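Local coordinates for protein putative citrate lyase, alfa subunit (Streptococcus mutans, PDB 2HJ0) that is a putative citrate lyase alpha subunit, an alpha/beta protein of the Rossmann-like class whose assembly holds two chains, at residues G91-S96 / N115-N120; E54-T59 / D85-M90. All coordinates share one frame; numbering follows the deposited sequence.

Contact 1 of 2, residues G91-S96 / N115-N120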
loop_
_atom_site.group_PDB
_atom_site.type_symbol
_atom_site.label_atom_id
_atom_site.label_comp_id
_atom_site.label_asym_id
_atom_site.label_seq_id
_atom_site.Cartn_x
_atom_site.Cartn_y
_atom_site.Cartn_z
ATOM N N GLY A 91 6.327 -12.020 32.641
ATOM C CA GLY A 91 6.019 -13.430 32.788
ATOM C C GLY A 91 5.365 -14.104 31.596
ATOM O O GLY A 91 4.774 -15.167 31.733
ATOM N N ILE A 92 5.446 -13.502 30.420
ATOM C CA ILE A 92 4.844 -14.135 29.251
ATOM C C ILE A 92 5.876 -15.081 28.647
ATOM O O ILE A 92 7.062 -14.746 28.582
ATOM C CB ILE A 92 4.388 -13.085 28.218
ATOM C CG1 ILE A 92 3.188 -12.313 28.788
ATOM C CG2 ILE A 92 4.039 -13.760 26.913
ATOM C CD1 ILE A 92 2.618 -11.246 27.896
ATOM N N LYS A 93 5.431 -16.268 28.234
ATOM C CA LYS A 93 6.331 -17.262 27.656
ATOM C C LYS A 93 5.737 -18.013 26.473
ATOM O O LYS A 93 4.587 -17.791 26.093
ATOM C CB LYS A 93 6.776 -18.274 28.719
ATOM C CG LYS A 93 7.728 -17.717 29.780
ATOM C CD LYS A 93 8.411 -18.837 30.574
ATOM C CE LYS A 93 9.432 -18.283 31.562
ATOM N NZ LYS A 93 10.177 -19.365 32.280
ATOM N N ASP A 94 6.551 -18.896 25.894
ATOM C CA ASP A 94 6.154 -19.706 24.748
ATOM C C ASP A 94 5.766 -18.802 23.579
ATOM O O ASP A 94 4.795 -19.069 22.862
ATOM C CB ASP A 94 4.984 -20.614 25.141
ATOM C CG ASP A 94 4.671 -21.672 24.090
ATOM O OD1 ASP A 94 5.619 -22.326 23.585
ATOM O OD2 ASP A 94 3.465 -21.859 23.784
ATOM N N ILE A 95 6.533 -17.727 23.402
ATOM C CA ILE A 95 6.282 -16.776 22.328
ATOM C C ILE A 95 7.009 -17.194 21.073
ATOM O O ILE A 95 8.140 -17.674 21.126
ATOM C CB ILE A 95 6.731 -15.343 22.706
ATOM C CG1 ILE A 95 5.795 -14.787 23.781
ATOM C CG2 ILE A 95 6.713 -14.431 21.478
ATOM C CD1 ILE A 95 4.346 -14.811 23.371
ATOM N N SER A 96 6.339 -17.024 19.939
ATOM C CA SER A 96 6.921 -17.379 18.651
ATOM C C SER A 96 7.467 -16.106 18.003
ATOM O O SER A 96 6.726 -15.169 17.728
ATOM C CB SER A 96 5.850 -18.020 17.776
ATOM O OG SER A 96 6.461 -18.763 16.754
ATOM N N ASN A 115 15.187 -19.598 29.070
ATOM C CA ASN A 115 14.110 -19.485 30.057
ATOM C C ASN A 115 12.711 -19.718 29.501
ATOM O O ASN A 115 11.708 -19.445 30.170
ATOM C CB ASN A 115 14.164 -18.117 30.737
ATOM C CG ASN A 115 15.475 -17.887 31.446
ATOM O OD1 ASN A 115 16.002 -18.804 32.084
ATOM N ND2 ASN A 115 16.016 -16.661 31.350
ATOM N N GLY A 116 12.646 -20.209 28.268
ATOM C CA GLY A 116 11.365 -20.493 27.642
ATOM C C GLY A 116 10.522 -19.316 27.183
ATOM O O GLY A 116 9.366 -19.502 26.803
ATOM N N VAL A 117 11.069 -18.106 27.210
ATOM C CA VAL A 117 10.286 -16.947 26.771
ATOM C C VAL A 117 10.013 -17.035 25.272
ATOM O O VAL A 117 8.915 -16.720 24.816
ATOM C CB VAL A 117 11.002 -15.620 27.064
ATOM C CG1 VAL A 117 10.135 -14.467 26.605
ATOM C CG2 VAL A 117 11.281 -15.497 28.554
ATOM N N VAL A 118 11.030 -17.454 24.522
ATOM C CA VAL A 118 10.926 -17.637 23.081
ATOM C C VAL A 118 11.112 -19.134 22.812
ATOM O O VAL A 118 12.098 -19.740 23.243
ATOM C CB VAL A 118 12.011 -16.827 22.319
ATOM C CG1 VAL A 118 11.830 -17.000 20.810
ATOM C CG2 VAL A 118 11.932 -15.352 22.696
ATOM N N THR A 119 10.169 -19.724 22.089
ATOM C CA THR A 119 10.185 -21.157 21.813
ATOM C C THR A 119 10.313 -21.524 20.339
ATOM O O THR A 119 10.551 -22.683 20.006
ATOM C CB THR A 119 8.894 -21.783 22.371
ATOM O OG1 THR A 119 7.757 -21.037 21.899
ATOM C CG2 THR A 119 8.906 -21.741 23.892
ATOM N N ASN A 120 10.123 -20.537 19.465
ATOM C CA ASN A 120 10.217 -20.721 18.016
ATOM C C ASN A 120 10.741 -19.446 17.371
ATOM O O ASN A 120 10.347 -18.338 17.736
ATOM C CB ASN A 120 8.854 -21.069 17.410
ATOM C CG ASN A 120 8.410 -22.469 17.750
ATOM O OD1 ASN A 120 8.171 -22.785 18.908
ATOM N ND2 ASN A 120 8.302 -23.322 16.745
#

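Contact 2 of 2, residues E54-T59 / D85-M90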
loop_
_atom_site.group_PDB
_atom_site.type_symbol
_atom_site.label_atom_id
_atom_site.label_comp_id
_atom_site.label_asym_id
_atom_site.label_seq_id
_atom_site.Cartn_x
_atom_site.Cartn_y
_atom_site.Cartn_z
ATOM N N GLU A 54 2.570 -0.950 28.364
ATOM C CA GLU A 54 1.154 -0.753 28.047
ATOM C C GLU A 54 0.829 -1.259 26.642
ATOM O O GLU A 54 -0.288 -1.693 26.359
ATOM C CB GLU A 54 0.783 0.726 28.154
ATOM C CG GLU A 54 -0.703 1.012 28.037
ATOM C CD GLU A 54 -1.018 2.506 28.037
ATOM O OE1 GLU A 54 -2.218 2.860 28.047
ATOM O OE2 GLU A 54 -0.076 3.333 28.021
ATOM N N ALA A 55 1.809 -1.202 25.755
ATOM C CA ALA A 55 1.588 -1.673 24.410
ATOM C C ALA A 55 1.319 -3.166 24.468
ATOM O O ALA A 55 0.352 -3.648 23.888
ATOM C CB ALA A 55 2.815 -1.394 23.544
ATOM N N ILE A 56 2.183 -3.897 25.172
ATOM C CA ILE A 56 2.048 -5.353 25.296
ATOM C C ILE A 56 0.720 -5.671 25.957
ATOM O O ILE A 56 0.029 -6.628 25.603
ATOM C CB ILE A 56 3.196 -5.945 26.148
ATOM C CG1 ILE A 56 4.542 -5.556 25.530
ATOM C CG2 ILE A 56 3.068 -7.457 26.212
ATOM C CD1 ILE A 56 5.748 -5.900 26.362
ATOM N N GLU A 57 0.367 -4.825 26.910
ATOM C CA GLU A 57 -0.855 -4.976 27.664
ATOM C C GLU A 57 -2.080 -4.761 26.785
ATOM O O GLU A 57 -2.840 -5.693 26.510
ATOM C CB GLU A 57 -0.854 -3.977 28.813
ATOM C CG GLU A 57 -1.926 -4.206 29.846
ATOM C CD GLU A 57 -2.128 -2.987 30.719
ATOM O OE1 GLU A 57 -2.824 -2.034 30.273
ATOM O OE2 GLU A 57 -1.567 -2.976 31.839
ATOM N N LYS A 58 -2.271 -3.535 26.324
ATOM C CA LYS A 58 -3.429 -3.243 25.497
ATOM C C LYS A 58 -3.485 -4.039 24.204
ATOM O O LYS A 58 -4.468 -3.965 23.470
ATOM C CB LYS A 58 -3.502 -1.744 25.188
ATOM C CG LYS A 58 -3.857 -0.895 26.410
ATOM C CD LYS A 58 -4.323 0.509 26.033
ATOM C CE LYS A 58 -5.547 0.461 25.085
ATOM N NZ LYS A 58 -6.034 1.809 24.628
ATOM N N THR A 59 -2.445 -4.814 23.933
ATOM C CA THR A 59 -2.408 -5.582 22.708
ATOM C C THR A 59 -2.944 -6.988 22.964
ATOM O O THR A 59 -3.225 -7.743 22.032
ATOM C CB THR A 59 -0.985 -5.596 22.169
ATOM O OG1 THR A 59 -1.022 -5.749 20.754
ATOM C CG2 THR A 59 -0.189 -6.705 22.778
ATOM N N ASP A 85 12.359 -8.153 26.208
ATOM C CA ASP A 85 12.691 -8.049 27.617
ATOM C C ASP A 85 11.462 -7.735 28.459
ATOM O O ASP A 85 11.265 -8.312 29.527
ATOM C CB ASP A 85 13.763 -6.986 27.822
ATOM C CG ASP A 85 14.278 -6.955 29.235
ATOM O OD1 ASP A 85 13.602 -6.343 30.094
ATOM O OD2 ASP A 85 15.355 -7.550 29.484
ATOM N N GLU A 86 10.623 -6.828 27.977
ATOM C CA GLU A 86 9.421 -6.478 28.715
ATOM C C GLU A 86 8.461 -7.668 28.723
ATOM O O GLU A 86 7.716 -7.869 29.682
ATOM C CB GLU A 86 8.755 -5.255 28.088
ATOM C CG GLU A 86 7.674 -4.631 28.966
ATOM C CD GLU A 86 8.204 -4.173 30.319
ATOM O OE1 GLU A 86 7.651 -4.612 31.355
ATOM O OE2 GLU A 86 9.172 -3.378 30.347
ATOM N N ILE A 87 8.471 -8.455 27.651
ATOM C CA ILE A 87 7.608 -9.626 27.594
ATOM C C ILE A 87 8.086 -10.582 28.694
ATOM O O ILE A 87 7.282 -11.130 29.445
ATOM C CB ILE A 87 7.716 -10.385 26.248
ATOM C CG1 ILE A 87 7.483 -9.445 25.064
ATOM C CG2 ILE A 87 6.699 -11.520 26.224
ATOM C CD1 ILE A 87 6.050 -9.009 24.869
ATOM N N ALA A 88 9.398 -10.786 28.785
ATOM C CA ALA A 88 9.934 -11.687 29.792
ATOM C C ALA A 88 9.563 -11.194 31.189
ATOM O O ALA A 88 9.034 -11.950 31.995
ATOM C CB ALA A 88 11.447 -11.807 29.647
ATOM N N LYS A 89 9.828 -9.919 31.458
ATOM C CA LYS A 89 9.533 -9.321 32.753
ATOM C C LYS A 89 8.075 -9.520 33.144
ATOM O O LYS A 89 7.756 -9.683 34.323
ATOM C CB LYS A 89 9.831 -7.822 32.725
ATOM C CG LYS A 89 11.069 -7.380 33.495
ATOM C CD LYS A 89 12.352 -7.935 32.890
ATOM C CE LYS A 89 13.589 -7.199 33.412
ATOM N NZ LYS A 89 13.551 -5.742 33.083
HETATM N N MSE A 90 7.186 -9.504 32.158
HETATM C CA MSE A 90 5.764 -9.669 32.426
HETATM C C MSE A 90 5.349 -11.129 32.559
HETATM O O MSE A 90 4.159 -11.439 32.577
HETATM C CB MSE A 90 4.935 -9.006 31.324
HETATM C CG MSE A 90 5.000 -7.485 31.321
HETATM SE SE MSE A 90 4.082 -6.680 29.817
HETATM C CE MSE A 90 2.227 -6.904 30.350
#

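Contact 1 of 2, residues G91-S96 / N115-N120
Ile95 docks on 117-119 in parallel register: its N donates to Val117 O (2.9 Å) and its O accepts from Thr119 N (3.0 Å), a pair of bonds that brackets Val118. One step earlier, where neither segment is yet regular strand, Asp94 N gives a nearly straight bond to Gly116 O (3.0 Å, 170° at the hydrogen), its donor lying in the carbonyl plane. Gly116 has positive phi, a conformation that favours glycine. Lys93 reaches back to the start of 115-120. Its chi1 of -70° sets CG beside the backbone N, and the extended chain beyond CG runs past the Gly116 carbonyl oxygen until NZ meets Asn115 O at 2.6 Å. Because Asn115 directly follows helix 109-114, the ammonium sits near the helix's C-terminal end, where its charge would probably be favourable. In the chain the helix connects strands 95-99 and 118-123, which are neighbours in the sheet, and the three form a beta-alpha-beta crossover unit. Ile95 and Val118 share one face of that sheet; Ile95 also packs on Ile67 of strand 66-69, and Val118 on Leu109 and His112 of the helix. Asp94 and Thr119 make the polar side-chain pair, crossing obliquely. Thr119 OG1 donates to Asp94 OD1 (3.0 Å) from above the carboxylate plane, 49° out of it, while CG2 of the same threonine covers Asp94 CA at 3.5 Å. Further along, on the face away from Ile95, Ser96 OG lies against Asn120 CB (3.4 Å). At the loop end Val117 turns away from 91-96, yet its CG1 still touches Ile92 O at 3.7 Å, and its side chain continues onto His112 and onto Ala88 of helix 79-89.

Contact 2 of 2, residues E54-T59 / D85-M90
Ile56 supplies most of the first helix's share of this contact, pointing its side chain at the turn formed by Glu86, Ile87 and Met90; the closest backbone pair, Ile56 CA to Ile87 CA, is 7.4 Å apart. The apolar contacts come first. With chi2 at 172°, Ile56 CD1 is carried outward to the second helix, where it meets Ile87 CD1 and the aliphatic CG of Glu86, both at 3.5 Å. The other branch, Ile56 CG2, is also 3.6 Å from Ile87 CD1, so that this one methyl meets both CD1 and CG2 of Ile56. Met90, a selenomethionine, adds a second apolar partner: its side chain slides past Ile56 in the opposite direction, and SE lies 3.8 Å from Ile56 CG2. The bend at chi3 (75°) brings CE to 4.4 Å from Glu57 N. Leu61 touches both isoleucines.

Glu86 finds its polar partner outside the two segments, and hydrogen bonds between the segments themselves are absent. This residue presents its CB and CG to Ile56, whereas chi2 of 59° bends CD off that line, and OE1 is bonded to ND1 of His53, one turn before Glu57 on the first helix. Thus this glutamate joins the same two helices by a second, polar route. Within the second helix Lys89 NZ forms a salt bridge to Asp85 OD1 (3.0 Å), one helical turn back, meeting the syn lone pair of that oxygen. Such side-by-side contact of helices 52-58 and 79-89, through one branched residue set among several from its neighbour, is consistent with the helical layer that covers a mostly parallel sheet in Rossmann-like alpha/beta folds.

Overall arrangement
From the N terminus, helix 52-58 comes first; the chain then runs through strand 66-69 to helix 79-89, and contact 2 closes that loop. The helix ends in a Schellman motif with Gly91 as its C-prime residue, and 91-96 leads straight into strand 95-99. After helix 109-114 the chain returns, and contact 1 closes the second loop. The two are in series, neither nested nor crossed, with centres about 13 Å apart. They still meet: Ile92 N probably bonds to Ile87 O, Ile95 packs on Ile87, and Ile92 on Ile56. Contact 1 thus joins neighbouring strands, contact 2 joins helices, and Ile87 links the helical layer to the sheet.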